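Local coordinates for B-cell CLL/lymphoma 9 protein (Homo sapiens, PDB 2VPB) that binds Pygopus PHD fingers and beta-catenin in Wnt signalling, promotes beta-catenin's transcriptional activity and raises the affinity of PYGO1 for methylated histone H3, at residues Val7-Ser11 with Ile30-His34. Residue numbers count along the deposited sequence, not the author numbering.
Sequences VYVFS and IVSFH
The HD1 domain of BCL9 folds back on itself here, within the region that binds Pygopus homolog 1: its short strand and C-terminal loop meet chiefly through apolar side chains, with the tip of Phe10 also against the carbonyl of Ile30. Build Val7-Ser11 extended, with Tyr8, Val9 and Phe10 paired in parallel to a strand of the Pygopus chain. The CA-to-CB bonds of Tyr8 and Phe10, both m in chi1, point toward the loop; Val9 between them does not reach it and packs on Pygopus, as Phe10 also does. Ser11 is the N-cap of helix 12-23. Set Ile30-His34 irregular, with an inverse gamma turn centred on Ser32 and a weak hydrogen bond, Phe33 N to Val31 O, of 2.9 Å. The backbones stay well apart, CA of Tyr8 7.8 Å from CA of Val31, and no hydrogen bond joins them. Phe33 (m) turns its ring edge to the face of Tyr8, centroids 4.6 Å apart and planes at 58°. Phe10 CZ lies 4.1 Å from Phe33 CZ, 3.9 Å from Val31 CG1, 4.3 Å from Ile30 CD1 and 3.2 Å from Ile30 O; Phe10 and Ile30 also rest on Ala18 of the helix. The result is an HD1 domain closed by a small aromatic and aliphatic cluster that includes the edge-to-face pair, its strand extending the partner's beta sheet.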
ATOM      1  N   VAL B   7      -2.120   8.545  -9.724  1.00 16.17           N
ATOM      2  CA  VAL B   7      -1.684   7.442  -8.868  1.00 16.05           C
ATOM      3  C   VAL B   7      -2.519   7.497  -7.605  1.00 15.80           C
ATOM      4  O   VAL B   7      -2.622   8.547  -6.958  1.00 15.55           O
ATOM      5  CB  VAL B   7      -0.187   7.556  -8.510  1.00 16.35           C
ATOM      6  CG1 VAL B   7       0.205   6.463  -7.527  1.00 17.26           C
ATOM      7  CG2 VAL B   7       0.668   7.467  -9.778  1.00 17.13           C
ATOM      8  N   TYR B   8      -3.130   6.365  -7.272  1.00 15.43           N
ATOM      9  CA  TYR B   8      -3.972   6.277  -6.086  1.00 16.14           C
ATOM     10  C   TYR B   8      -3.135   5.907  -4.874  1.00 16.19           C
ATOM     11  O   TYR B   8      -2.317   4.986  -4.927  1.00 17.16           O
ATOM     12  CB  TYR B   8      -5.089   5.266  -6.328  1.00 16.40           C
ATOM     13  CG  TYR B   8      -6.021   5.757  -7.397  1.00 18.15           C
ATOM     14  CD1 TYR B   8      -6.906   6.800  -7.124  1.00 20.00           C
ATOM     15  CD2 TYR B   8      -5.994   5.214  -8.682  1.00 18.65           C
ATOM     16  CE1 TYR B   8      -7.748   7.291  -8.100  1.00 21.43           C
ATOM     17  CE2 TYR B   8      -6.859   5.709  -9.680  1.00 20.94           C
ATOM     18  CZ  TYR B   8      -7.727   6.742  -9.364  1.00 22.23           C
ATOM     19  OH  TYR B   8      -8.589   7.246 -10.321  1.00 25.82           O
ATOM     20  N   VAL B   9      -3.333   6.644  -3.785  1.00 15.41           N
ATOM     21  CA  VAL B   9      -2.559   6.462  -2.559  1.00 15.69           C
ATOM     22  C   VAL B   9      -3.477   5.848  -1.503  1.00 15.38           C
ATOM     23  O   VAL B   9      -4.431   6.485  -1.054  1.00 15.53           O
ATOM     24  CB  VAL B   9      -1.945   7.799  -2.069  1.00 16.36           C
ATOM     25  CG1 VAL B   9      -1.011   7.566  -0.889  1.00 17.53           C
ATOM     26  CG2 VAL B   9      -1.181   8.492  -3.217  1.00 16.88           C
ATOM     27  N   PHE B  10      -3.204   4.588  -1.156  1.00 13.75           N
ATOM     28  CA  PHE B  10      -4.026   3.848  -0.194  1.00 13.57           C
ATOM     29  C   PHE B  10      -3.405   3.870   1.210  1.00 13.46           C
ATOM     30  O   PHE B  10      -2.226   3.530   1.381  1.00 14.12           O
ATOM     31  CB  PHE B  10      -4.088   2.366  -0.603  1.00 13.19           C
ATOM     32  CG  PHE B  10      -4.936   2.071  -1.814  1.00 13.94           C
ATOM     33  CD1 PHE B  10      -6.167   1.443  -1.679  1.00 16.73           C
ATOM     34  CD2 PHE B  10      -4.482   2.369  -3.092  1.00 17.27           C
ATOM     35  CE1 PHE B  10      -6.968   1.154  -2.790  1.00 17.76           C
ATOM     36  CE2 PHE B  10      -5.260   2.076  -4.213  1.00 16.92           C
ATOM     37  CZ  PHE B  10      -6.515   1.467  -4.060  1.00 16.00           C
ATOM     38  N   SER B  11      -4.199   4.227   2.224  1.00 14.13           N
ATOM     39  CA  SER B  11      -3.832   3.898   3.592  1.00 14.03           C
ATOM     40  C   SER B  11      -3.877   2.384   3.788  1.00 13.75           C
ATOM     41  O   SER B  11      -4.429   1.646   2.959  1.00 13.14           O
ATOM     42  CB  SER B  11      -4.796   4.549   4.596  1.00 13.99           C
ATOM     43  OG  SER B  11      -6.108   4.043   4.421  1.00 15.50           O
ATOM     44  N   ILE B  30      -8.251  -3.663  -7.092  1.00 15.53           N
ATOM     45  CA  ILE B  30      -8.270  -2.712  -5.975  1.00 14.47           C
ATOM     46  C   ILE B  30      -8.425  -1.258  -6.437  1.00 14.59           C
ATOM     47  O   ILE B  30      -8.671  -0.381  -5.605  1.00 14.87           O
ATOM     48  CB  ILE B  30      -7.021  -2.851  -5.047  1.00 13.74           C
ATOM     49  CG1 ILE B  30      -5.702  -2.560  -5.808  1.00 13.49           C
ATOM     50  CG2 ILE B  30      -6.988  -4.246  -4.384  1.00 14.84           C
ATOM     51  CD1 ILE B  30      -4.538  -2.294  -4.907  1.00 14.62           C
ATOM     52  N   VAL B  31      -8.294  -0.995  -7.742  1.00 14.87           N
ATOM     53  CA  VAL B  31      -8.515   0.368  -8.264  1.00 15.58           C
ATOM     54  C   VAL B  31      -9.744   0.455  -9.176  1.00 16.28           C
ATOM     55  O   VAL B  31      -9.906   1.424  -9.928  1.00 17.03           O
ATOM     56  CB  VAL B  31      -7.252   0.961  -8.968  1.00 15.50           C
ATOM     57  CG1 VAL B  31      -6.126   1.220  -7.956  1.00 15.46           C
ATOM     58  CG2 VAL B  31      -6.783   0.048 -10.097  1.00 16.50           C
ATOM     59  N   SER B  32     -10.619  -0.544  -9.086  1.00 16.59           N
ATOM     60  CA  SER B  32     -11.859  -0.565  -9.871  1.00 17.40           C
ATOM     61  C   SER B  32     -12.936   0.293  -9.207  1.00 17.27           C
ATOM     62  O   SER B  32     -13.988  -0.213  -8.813  1.00 16.98           O
ATOM     63  CB  SER B  32     -12.350  -1.996 -10.049  1.00 17.78           C
ATOM     64  OG  SER B  32     -11.386  -2.748 -10.756  1.00 19.77           O
ATOM     65  N   PHE B  33     -12.664   1.586  -9.064  1.00 17.73           N
ATOM     66  CA  PHE B  33     -13.602   2.485  -8.377  1.00 18.17           C
ATOM     67  C   PHE B  33     -14.893   2.598  -9.164  1.00 18.34           C
ATOM     68  O   PHE B  33     -14.892   2.507 -10.390  1.00 19.12           O
ATOM     69  CB  PHE B  33     -12.988   3.864  -8.156  1.00 19.06           C
ATOM     70  CG  PHE B  33     -11.674   3.821  -7.451  1.00 20.47           C
ATOM     71  CD1 PHE B  33     -11.603   3.530  -6.100  1.00 22.92           C
ATOM     72  CD2 PHE B  33     -10.498   4.064  -8.149  1.00 21.48           C
ATOM     73  CE1 PHE B  33     -10.360   3.473  -5.445  1.00 23.91           C
ATOM     74  CE2 PHE B  33      -9.265   4.024  -7.503  1.00 22.62           C
ATOM     75  CZ  PHE B  33      -9.201   3.728  -6.153  1.00 21.80           C
ATOM     76  N   HIS B  34     -15.994   2.781  -8.445  1.00 17.25           N
ATOM     77  CA  HIS B  34     -17.300   2.762  -9.089  1.00 17.56           C
ATOM     78  C   HIS B  34     -18.306   3.402  -8.174  1.00 17.61           C
ATOM     79  O   HIS B  34     -18.000   3.782  -7.046  1.00 15.59           O
ATOM     80  CB  HIS B  34     -17.708   1.315  -9.335  1.00 17.44           C
ATOM     81  CG  HIS B  34     -17.736   0.495  -8.085  1.00 18.56           C
ATOM     82  ND1 HIS B  34     -18.900   0.211  -7.403  1.00 21.38           N
ATOM     83  CD2 HIS B  34     -16.732  -0.058  -7.361  1.00 17.57           C
ATOM     84  CE1 HIS B  34     -18.612  -0.494  -6.320  1.00 20.79           C
ATOM     85  NE2 HIS B  34     -17.303  -0.668  -6.272  1.00 20.62           N
TER